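Local coordinates for glutamate receptor kainate-like protein (PDB 4ZDM) that binds glycine in the cleft of its two-lobed ligand-binding domain, and probably couples that binding to the opening of a glycine-activated ion channel, at residues A[190-193]-A[194-197]; A[236-240]-A[241-245]; A[38-41]-A[42-46]. All coordinates share one frame; numbering follows the deposited sequence.

In the fold
Along the chain the order is interaction 3, interaction 1, interaction 2, but in space interactions 2 and 3 belong together. Their centres are about 13 Å apart, and they touch where I44 of helix 40-52 packs against I238 and I244 at the junction of helices 228-240 and 243-254. Interaction 1, at the step from strand 186-192 to helix 194-198, lies with its centre about 20 Å from that of interaction 2 and about 18 Å from that of interaction 3. In the bilobed fold of this receptor family, residues 38-46 and 236-245 belong to one lobe and residues 190-197 to the other, with the bound glycine in the cleft between them, held in part by E191.

Interaction 1. Residues A[190-193]-A[194-197]; sequences DEIP and GINY. With GLY (glycine), chain B.
The carbonyl oxygen of E191 accepts from the backbone N of I195 at 2.8 Å, tying the end of strand 186-192 to the start of helix 194-198. This bond is fairly straight (160° at the hydrogen) and lies in the carbonyl plane. CG2 of I195 rests 3.3 Å from the same E191 O, and I195 CD1 lies 4.2 Å from D190 CB. Two residues on, P193, which follows a cis peptide bond, offers its oxygen to two donors: N196 N at 2.9 Å from P193 O, well above the carbonyl plane, and Y197 N at 3.3 Å from P193 O, within that plane.

The side chain of E191 serves the ligand instead. Extended beyond CG (chi2 -175°), it carries OE1 to 2.8 Å from the amino N of the bound glycine, while OE2 accepts from S96 OG and N148 ND2, so both carboxylate oxygens are satisfied. An alanine here would take away that acceptor and is likely to leave the ligand's amino group without its acidic mate. The neighbouring D190 pairs OD2 with R147 in a salt bridge, and its OD1 takes a weak bond from E191 N. A94 O, R101 NH1, S96 N and N148 N also bond to the ligand, and E191 is the acidic anchor for the ligand amino group characteristic of ionotropic glutamate receptor ligand-binding domains.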
loop_
_atom_site.group_PDB
_atom_site.type_symbol
_atom_site.label_atom_id
_atom_site.label_comp_id
_atom_site.label_asym_id
_atom_site.label_seq_id
_atom_site.Cartn_x
_atom_site.Cartn_y
_atom_site.Cartn_z
ATOM N N ASP A 190 32.920 -0.732 3.438
ATOM C CA ASP A 190 31.548 -1.119 3.097
ATOM C C ASP A 190 31.477 -2.629 2.930
ATOM O O ASP A 190 32.241 -3.348 3.542
ATOM C CB ASP A 190 31.069 -0.326 1.885
ATOM C CG ASP A 190 29.546 -0.198 1.830
ATOM O OD1 ASP A 190 28.877 -1.092 1.308
ATOM O OD2 ASP A 190 29.030 0.822 2.315
ATOM N N GLU A 191 30.488 -3.110 2.190
ATOM C CA GLU A 191 30.075 -4.507 2.285
ATOM C C GLU A 191 30.545 -5.371 1.148
ATOM O O GLU A 191 30.318 -5.076 -0.024
ATOM C CB GLU A 191 28.541 -4.623 2.343
ATOM C CG GLU A 191 27.927 -3.810 3.501
ATOM C CD GLU A 191 26.412 -4.000 3.643
ATOM O OE1 GLU A 191 25.774 -4.457 2.656
ATOM O OE2 GLU A 191 25.908 -3.705 4.763
ATOM N N ILE A 192 31.126 -6.510 1.502
ATOM C CA ILE A 192 31.368 -7.573 0.559
ATOM C C ILE A 192 30.128 -8.458 0.625
ATOM O O ILE A 192 29.468 -8.483 1.648
ATOM C CB ILE A 192 32.639 -8.359 0.901
ATOM C CG1 ILE A 192 32.484 -8.983 2.281
ATOM C CG2 ILE A 192 33.888 -7.442 0.869
ATOM C CD1 ILE A 192 33.122 -10.287 2.437
ATOM N N PRO A 193 29.814 -9.176 -0.444
ATOM C CA PRO A 193 30.524 -9.216 -1.732
ATOM C C PRO A 193 30.246 -8.060 -2.649
ATOM O O PRO A 193 30.942 -7.894 -3.658
ATOM C CB PRO A 193 29.997 -10.524 -2.359
ATOM C CG PRO A 193 28.656 -10.655 -1.837
ATOM C CD PRO A 193 28.700 -10.142 -0.402
ATOM N N GLY A 194 29.235 -7.275 -2.349
ATOM C CA GLY A 194 28.812 -6.259 -3.310
ATOM C C GLY A 194 29.919 -5.323 -3.749
ATOM O O GLY A 194 29.973 -4.945 -4.936
ATOM N N ILE A 195 30.760 -4.869 -2.830
ATOM C CA ILE A 195 31.814 -3.948 -3.215
ATOM C C ILE A 195 32.860 -4.606 -4.129
ATOM O O ILE A 195 33.548 -3.893 -4.858
ATOM C CB ILE A 195 32.444 -3.281 -1.976
ATOM C CG1 ILE A 195 33.260 -2.071 -2.396
ATOM C CG2 ILE A 195 33.313 -4.248 -1.209
ATOM C CD1 ILE A 195 33.692 -1.258 -1.251
ATOM N N ASN A 196 32.960 -5.926 -4.122
ATOM C CA ASN A 196 33.844 -6.597 -5.052
ATOM C C ASN A 196 33.225 -6.614 -6.430
ATOM O O ASN A 196 33.949 -6.504 -7.427
ATOM C CB ASN A 196 34.147 -8.013 -4.588
ATOM C CG ASN A 196 34.983 -8.071 -3.321
ATOM O OD1 ASN A 196 34.858 -9.029 -2.530
ATOM N ND2 ASN A 196 35.806 -7.081 -3.094
ATOM N N TYR A 197 31.897 -6.711 -6.539
ATOM C CA TYR A 197 31.241 -6.541 -7.818
ATOM C C TYR A 197 31.458 -5.101 -8.319
ATOM O O TYR A 197 31.771 -4.860 -9.485
ATOM C CB TYR A 197 29.737 -6.853 -7.701
ATOM C CG TYR A 197 28.926 -6.440 -8.904
ATOM C CD1 TYR A 197 28.446 -5.150 -9.007
ATOM C CD2 TYR A 197 28.647 -7.338 -9.944
ATOM C CE1 TYR A 197 27.730 -4.734 -10.110
ATOM C CE2 TYR A 197 27.911 -6.926 -11.066
ATOM C CZ TYR A 197 27.471 -5.617 -11.124
ATOM O OH TYR A 197 26.737 -5.210 -12.230
HETATM N N GLY B . 23.129 -3.562 2.389
HETATM C CA GLY B . 23.211 -2.227 3.037
HETATM C C GLY B . 22.351 -2.070 4.242
HETATM O O GLY B . 22.416 -1.053 4.951
HETATM O OXT GLY B . 21.521 -2.975 4.559
#

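Interaction 2. Residues A[236-240]-A[241-245]; sequences LGIRE and QGVIS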
loop_
_atom_site.group_PDB
_atom_site.type_symbol
_atom_site.label_atom_id
_atom_site.label_comp_id
_atom_site.label_asym_id
_atom_site.label_seq_id
_atom_site.Cartn_x
_atom_site.Cartn_y
_atom_site.Cartn_z
ATOM N N LEU A 236 14.765 -20.309 1.285
ATOM C CA LEU A 236 15.589 -21.459 1.579
ATOM C C LEU A 236 15.693 -22.379 0.389
ATOM O O LEU A 236 16.755 -22.951 0.103
ATOM C CB LEU A 236 15.056 -22.218 2.779
ATOM C CG LEU A 236 15.845 -23.473 3.161
ATOM C CD1 LEU A 236 17.322 -23.233 3.489
ATOM C CD2 LEU A 236 15.141 -24.111 4.324
ATOM N N GLY A 237 14.615 -22.555 -0.333
ATOM C CA GLY A 237 14.678 -23.442 -1.478
ATOM C C GLY A 237 15.650 -22.967 -2.522
ATOM O O GLY A 237 16.493 -23.742 -3.032
ATOM N N ILE A 238 15.584 -21.695 -2.897
ATOM C CA ILE A 238 16.504 -21.184 -3.907
ATOM C C ILE A 238 17.925 -21.042 -3.348
ATOM O O ILE A 238 18.886 -21.150 -4.099
ATOM C CB ILE A 238 16.037 -19.867 -4.533
ATOM C CG1 ILE A 238 15.678 -18.753 -3.541
ATOM C CG2 ILE A 238 14.843 -20.161 -5.448
ATOM C CD1 ILE A 238 15.608 -17.376 -4.163
ATOM N N ARG A 239 18.106 -20.856 -2.051
ATOM C CA ARG A 239 19.444 -20.826 -1.497
ATOM C C ARG A 239 20.071 -22.201 -1.531
ATOM O O ARG A 239 21.195 -22.373 -2.030
ATOM C CB ARG A 239 19.396 -20.277 -0.048
ATOM C CG ARG A 239 20.791 -20.017 0.537
ATOM C CD ARG A 239 20.763 -19.405 1.921
ATOM N NE ARG A 239 20.364 -20.349 2.938
ATOM C CZ ARG A 239 20.094 -20.038 4.189
ATOM N NH1 ARG A 239 20.032 -18.781 4.568
ATOM N NH2 ARG A 239 19.890 -20.974 5.085
ATOM N N GLU A 240 19.352 -23.189 -1.015
ATOM C CA GLU A 240 19.885 -24.566 -0.917
ATOM C C GLU A 240 20.144 -25.145 -2.304
ATOM O O GLU A 240 21.089 -25.900 -2.473
ATOM C CB GLU A 240 18.921 -25.465 -0.153
ATOM C CG GLU A 240 19.443 -26.885 0.145
ATOM C CD GLU A 240 19.269 -27.869 -0.991
ATOM O OE1 GLU A 240 20.057 -28.852 -1.007
ATOM O OE2 GLU A 240 18.364 -27.715 -1.825
ATOM N N GLN A 241 19.314 -24.814 -3.286
ATOM C CA GLN A 241 19.518 -25.291 -4.660
ATOM C C GLN A 241 20.644 -24.643 -5.412
ATOM O O GLN A 241 21.022 -25.090 -6.482
ATOM C CB GLN A 241 18.238 -25.083 -5.471
ATOM C CG GLN A 241 17.151 -26.008 -5.038
ATOM C CD GLN A 241 15.783 -25.613 -5.590
ATOM O OE1 GLN A 241 15.615 -24.547 -6.204
ATOM N NE2 GLN A 241 14.796 -26.471 -5.360
ATOM N N GLY A 242 21.183 -23.548 -4.877
ATOM C CA GLY A 242 22.239 -22.827 -5.567
ATOM C C GLY A 242 21.771 -21.755 -6.535
ATOM O O GLY A 242 22.589 -21.171 -7.265
ATOM N N VAL A 243 20.464 -21.472 -6.535
ATOM C CA VAL A 243 19.882 -20.533 -7.490
ATOM C C VAL A 243 20.368 -19.121 -7.193
ATOM O O VAL A 243 20.630 -18.353 -8.106
ATOM C CB VAL A 243 18.350 -20.646 -7.482
ATOM C CG1 VAL A 243 17.634 -19.486 -8.129
ATOM C CG2 VAL A 243 17.949 -21.952 -8.163
ATOM N N ILE A 244 20.434 -18.750 -5.918
ATOM C CA ILE A 244 20.909 -17.411 -5.583
ATOM C C ILE A 244 22.363 -17.246 -5.986
ATOM O O ILE A 244 22.714 -16.230 -6.599
ATOM C CB ILE A 244 20.715 -17.135 -4.102
ATOM C CG1 ILE A 244 19.232 -17.222 -3.723
ATOM C CG2 ILE A 244 21.264 -15.762 -3.770
ATOM C CD1 ILE A 244 18.933 -16.987 -2.270
ATOM N N SER A 245 23.215 -18.248 -5.712
ATOM C CA SER A 245 24.590 -18.196 -6.176
ATOM C C SER A 245 24.703 -18.088 -7.666
ATOM O O SER A 245 25.524 -17.334 -8.185
ATOM C CB SER A 245 25.350 -19.422 -5.708
ATOM O OG SER A 245 25.524 -19.332 -4.328
HETATM O O HOH W 1 22.427 -20.123 -3.447
#
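The carbonyl oxygen of I238 is gripped twice: V243 N lies 2.9 Å from I238 O, nearly along the C=O axis, and I244 N makes a longer, weak bond to it. One residue later R239 O accepts from G242 N at 3.1 Å, with the donor above the carbonyl plane. These two bonds back into the last turn, from V243 to I238 and from G242 to R239, form a Schellman motif in which G242 takes a positive phi of 89°. A CB at that position would press on the preceding carbonyl oxygen. G242 is the first residue to leave helical angles and at the same time the N-cap of helix 243-254. A water donates to R239 O and accepts from S245 N, bridging the two helices across the corner.

The apolar side follows the same bend. I238 has CG1 between its backbone N and carbonyl carbon (chi1 52°), which sends CD1 to 3.7 Å from I244 CG1; the two side chains cross at about a right angle. Nearer the backbone, I238 CB lies 3.8 Å from V243 CB. The CB of R239 touches CD1 of I244, while its guanidinium NH1 bonds to S110 O. Beyond the corner, I238 and V243 both pack on M47 of helix 40-52, and I244 reaches M111 in a loop.

Interaction 3. Residues A[38-41]-A[42-46]; sequences TGVN and VEIVS
From T38 and G39 the backbone turns into helix 40-52, and three i to i+4 bonds bind residues 39-41 to the next turn. E43 N donates to G39 O at 3.0 Å, nearly straight at 165°; I44 N follows on V40 O at 2.9 Å, and V45 N on N41 O, also at 2.9 Å. G39 is the N-cap, and its phi of 129° would drive a CB against the carbonyl oxygen of T38.

Much of the side-chain contact is made by methyl and methylene groups against these carbonyl oxygens. V42 turns CG2 back over the N-cap, to 3.3 Å from T38 O, because that methyl stands beside its own backbone N, with CG1 anti to it (chi1 174°). I44 lays CG1 at 3.3 Å from V40 O, and beyond it CD1 lies 4.0 Å from V40 CG1; these two side chains run side by side, pointing the same way. V45 brings CG2 to 3.3 Å from N41 O.

The polar ends of N41 and E43 find their partners in other parts of the fold. N41 gives its ND2 to V92 O, fixing its buried amide, while its side chain also packs on F20, M111 and F219. The carboxylate OE1 of E43 pairs with K250 in a salt bridge and bonds to the hydroxyl of Y251, which also bonds to G39 N, so that one tyrosine of helix 243-254 joins the N-cap to a glutamate one turn along. The chemistry is that of a helix start whose N-cap amide and acid share a partner: the negative charge of E43, close to the positive end of the helix dipole, would probably be stabilised there.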
loop_
_atom_site.group_PDB
_atom_site.type_symbol
_atom_site.label_atom_id
_atom_site.label_comp_id
_atom_site.label_asym_id
_atom_site.label_seq_id
_atom_site.Cartn_x
_atom_site.Cartn_y
_atom_site.Cartn_z
ATOM N N THR A 38 16.266 -4.663 -13.397
ATOM C CA THR A 38 16.957 -5.952 -13.397
ATOM C C THR A 38 17.757 -6.087 -12.096
ATOM O O THR A 38 17.699 -5.183 -11.256
ATOM C CB THR A 38 17.929 -6.123 -14.601
ATOM O OG1 THR A 38 18.947 -5.105 -14.480
ATOM C CG2 THR A 38 17.183 -6.029 -15.935
ATOM N N GLY A 39 18.412 -7.232 -11.903
ATOM C CA GLY A 39 19.240 -7.486 -10.744
ATOM C C GLY A 39 18.892 -8.797 -10.064
ATOM O O GLY A 39 17.832 -9.373 -10.256
ATOM N N VAL A 40 19.814 -9.264 -9.254
ATOM C CA VAL A 40 19.657 -10.521 -8.521
ATOM C C VAL A 40 18.352 -10.544 -7.758
ATOM O O VAL A 40 17.561 -11.507 -7.816
ATOM C CB VAL A 40 20.845 -10.739 -7.549
ATOM C CG1 VAL A 40 20.580 -11.933 -6.640
ATOM C CG2 VAL A 40 22.144 -10.898 -8.305
ATOM N N ASN A 41 18.103 -9.488 -7.020
ATOM C CA ASN A 41 16.964 -9.492 -6.101
ATOM C C ASN A 41 15.643 -9.266 -6.846
ATOM O O ASN A 41 14.594 -9.725 -6.389
ATOM C CB ASN A 41 17.120 -8.424 -5.025
ATOM C CG ASN A 41 18.246 -8.691 -4.066
ATOM O OD1 ASN A 41 19.223 -9.383 -4.383
ATOM N ND2 ASN A 41 18.171 -8.072 -2.891
ATOM N N VAL A 42 15.686 -8.542 -7.983
ATOM C CA VAL A 42 14.528 -8.365 -8.830
ATOM C C VAL A 42 14.099 -9.725 -9.352
ATOM O O VAL A 42 12.918 -10.041 -9.360
ATOM C CB VAL A 42 14.865 -7.355 -9.963
ATOM C CG1 VAL A 42 13.735 -7.260 -10.940
ATOM C CG2 VAL A 42 15.185 -6.013 -9.330
ATOM N N GLU A 43 15.076 -10.541 -9.776
ATOM C CA GLU A 43 14.737 -11.876 -10.225
ATOM C C GLU A 43 14.259 -12.786 -9.086
ATOM O O GLU A 43 13.284 -13.554 -9.238
ATOM C CB GLU A 43 15.924 -12.523 -10.961
ATOM C CG GLU A 43 16.241 -11.756 -12.241
ATOM C CD GLU A 43 17.105 -12.545 -13.230
ATOM O OE1 GLU A 43 18.013 -11.895 -13.771
ATOM O OE2 GLU A 43 16.792 -13.739 -13.460
ATOM N N ILE A 44 14.854 -12.671 -7.902
ATOM C CA ILE A 44 14.367 -13.422 -6.750
ATOM C C ILE A 44 12.902 -13.091 -6.474
ATOM O O ILE A 44 12.069 -13.964 -6.241
ATOM C CB ILE A 44 15.225 -13.177 -5.497
ATOM C CG1 ILE A 44 16.592 -13.813 -5.666
ATOM C CG2 ILE A 44 14.538 -13.676 -4.209
ATOM C CD1 ILE A 44 17.570 -13.495 -4.547
ATOM N N VAL A 45 12.578 -11.809 -6.466
ATOM C CA VAL A 45 11.218 -11.392 -6.190
ATOM C C VAL A 45 10.241 -11.886 -7.263
ATOM O O VAL A 45 9.112 -12.262 -6.925
ATOM C CB VAL A 45 11.144 -9.842 -6.015
ATOM C CG1 VAL A 45 9.715 -9.329 -6.078
ATOM C CG2 VAL A 45 11.819 -9.437 -4.694
ATOM N N SER A 46 10.627 -11.819 -8.532
ATOM C CA SER A 46 9.760 -12.336 -9.575
ATOM C C SER A 46 9.439 -13.805 -9.361
ATOM O O SER A 46 8.263 -14.204 -9.435
ATOM C CB SER A 46 10.406 -12.084 -10.910
ATOM O OG SER A 46 9.598 -12.656 -11.929
#